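Local coordinates for protein PP1b (Porcine reproductive and respiratory syndrome virus, PDB 6JDR) that probably hydrolyses ATP to unwind RNA and DNA duplexes with 5' to 3' polarity, as the zinc-binding helicase (nsp10) part of the viral replicase polyprotein, at residues A17-L22 and Q33-I38. The protein carries 1 engineered substitution. Numbering follows the deposited sequence.
With ZN (zinc ion), chain B.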
loop_
_atom_site.group_PDB
_atom_site.type_symbol
_atom_site.label_atom_id
_atom_site.label_comp_id
_atom_site.label_asym_id
_atom_site.label_seq_id
_atom_site.Cartn_x
_atom_site.Cartn_y
_atom_site.Cartn_z
ATOM N N ALA A 17 19.935 15.368 -23.791
ATOM C CA ALA A 17 19.835 14.810 -22.449
ATOM C C ALA A 17 20.571 15.669 -21.427
ATOM O O ALA A 17 21.517 16.378 -21.770
ATOM C CB ALA A 17 20.385 13.397 -22.432
ATOM N N THR A 18 20.131 15.595 -20.171
ATOM C CA THR A 18 20.815 16.278 -19.074
ATOM C C THR A 18 22.026 15.457 -18.680
ATOM O O THR A 18 22.083 14.255 -18.947
ATOM C CB THR A 18 19.913 16.469 -17.833
ATOM O OG1 THR A 18 19.630 15.200 -17.224
ATOM C CG2 THR A 18 18.606 17.164 -18.212
ATOM N N ALA A 19 22.990 16.104 -18.035
ATOM C CA ALA A 19 24.175 15.415 -17.536
ATOM C C ALA A 19 23.819 14.364 -16.484
ATOM O O ALA A 19 24.565 13.409 -16.287
ATOM C CB ALA A 19 25.163 16.420 -16.961
ATOM N N CYS A 20 22.682 14.546 -15.810
ATOM C CA CYS A 20 22.215 13.592 -14.802
ATOM C C CYS A 20 21.335 12.466 -15.377
ATOM O O CYS A 20 20.694 11.735 -14.621
ATOM C CB CYS A 20 21.470 14.335 -13.687
ATOM S SG CYS A 20 19.859 14.977 -14.174
ATOM N N GLY A 21 21.300 12.329 -16.702
ATOM C CA GLY A 21 20.701 11.157 -17.348
ATOM C C GLY A 21 19.254 11.279 -17.799
ATOM O O GLY A 21 18.647 10.282 -18.189
ATOM N N LEU A 22 18.700 12.488 -17.769
ATOM C CA LEU A 22 17.313 12.714 -18.181
ATOM C C LEU A 22 17.246 13.095 -19.660
ATOM O O LEU A 22 17.852 14.087 -20.068
ATOM C CB LEU A 22 16.684 13.823 -17.331
ATOM C CG LEU A 22 15.165 13.990 -17.441
ATOM C CD1 LEU A 22 14.432 12.842 -16.766
ATOM C CD2 LEU A 22 14.738 15.316 -16.836
ATOM N N GLN A 33 17.678 23.402 -14.333
ATOM C CA GLN A 33 18.738 24.147 -13.658
ATOM C C GLN A 33 19.631 23.255 -12.798
ATOM O O GLN A 33 20.667 23.697 -12.313
ATOM C CB GLN A 33 18.128 25.269 -12.810
ATOM C CG GLN A 33 17.288 26.242 -13.626
ATOM C CD GLN A 33 16.825 27.446 -12.830
ATOM O OE1 GLN A 33 16.502 27.338 -11.649
ATOM N NE2 GLN A 33 16.781 28.602 -13.480
ATOM N N HIS A 34 19.225 22.002 -12.620
ATOM C CA HIS A 34 19.963 21.026 -11.810
ATOM C C HIS A 34 21.392 20.780 -12.295
ATOM O O HIS A 34 22.316 20.675 -11.492
ATOM C CB HIS A 34 19.183 19.707 -11.793
ATOM C CG HIS A 34 19.876 18.597 -11.074
ATOM N ND1 HIS A 34 20.353 17.480 -11.722
ATOM C CD2 HIS A 34 20.162 18.422 -9.764
ATOM C CE1 HIS A 34 20.912 16.666 -10.846
ATOM N NE2 HIS A 34 20.813 17.216 -9.650
ATOM N N CYS A 35 21.569 20.682 -13.607
ATOM C CA CYS A 35 22.875 20.352 -14.180
ATOM C C CYS A 35 22.916 20.737 -15.660
ATOM O O CYS A 35 21.877 21.048 -16.244
ATOM C CB CYS A 35 23.169 18.859 -13.993
ATOM S SG CYS A 35 22.081 17.760 -14.920
ATOM N N PRO A 36 24.115 20.732 -16.268
ATOM C CA PRO A 36 24.230 21.150 -17.664
ATOM C C PRO A 36 23.423 20.315 -18.660
ATOM O O PRO A 36 23.280 19.097 -18.495
ATOM C CB PRO A 36 25.728 20.996 -17.954
ATOM C CG PRO A 36 26.387 21.133 -16.633
ATOM C CD PRO A 36 25.440 20.494 -15.663
ATOM N N VAL A 37 22.907 20.989 -19.683
ATOM C CA VAL A 37 22.286 20.331 -20.823
ATOM C C VAL A 37 23.005 20.794 -22.088
ATOM O O VAL A 37 22.819 21.925 -22.535
ATOM C CB VAL A 37 20.786 20.673 -20.923
ATOM C CG1 VAL A 37 20.138 19.900 -22.063
ATOM C CG2 VAL A 37 20.090 20.379 -19.602
ATOM N N ILE A 38 23.836 19.923 -22.654
ATOM C CA ILE A 38 24.591 20.264 -23.857
ATOM C C ILE A 38 23.627 20.348 -25.038
ATOM O O ILE A 38 22.960 19.369 -25.369
ATOM C CB ILE A 38 25.696 19.231 -24.178
ATOM C CG1 ILE A 38 26.631 19.017 -22.973
ATOM C CG2 ILE A 38 26.491 19.666 -25.405
ATOM C CD1 ILE A 38 27.186 20.290 -22.370
HETATM ZN ZN ZN B . 20.159 17.218 -13.865
HETATM O O HOH W 1 22.505 16.770 -24.723
HETATM O O HOH W 2 24.151 17.078 -21.243
#
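Cys20, His34 and Cys35 meet at a zinc ion, with His32 as the fourth ligand, in a Cys2His2 site of the N-terminal arterivirus zinc-binding domain. Both thiolates sit 2.3 Å from the metal, Cys20 SG and Cys35 SG alike, and the ring enters through His34 ND1 at 2.2 Å. The other ring nitrogen, NE2, donates to the carbonyl of Val71; that second bond helps fix the ring's rotation. Cys20 SG lies at the edge of the imidazole, with CB in its plane.

Cysteine suits position 20 because its sulfur ligates the zinc: within a type I turn from Thr18 to Gly21 its CB points toward residues 33-38, and chi1 of 72° sets SG between the backbone N and the carbonyl carbon, where it reaches the metal. Glycine follows with positive phi (95°), where a CB would press on the preceding carbonyl. Thr18 braces the turn: its OG1 accepts the N-H of Leu22 at 2.9 Å, and its CG2 meets Val37 CG2 at 3.8 Å, two branched side chains crossing obliquely. The small Ala19 fits its CB against Cys35 SG, 3.9 Å away, and against the Pro36 ring.

Away from the zinc the chains part, and water takes over from direct backbone hydrogen bonds. Between Ala17 and Ile38 the backbones are joined through two waters, one linking Ala17 N to Ile38 O, the other Ala17 O to Ile38 N. Between this hydrated end and the metal lies the single direct backbone hydrogen bond, Ala19 N to Pro36 O at 3.0 Å.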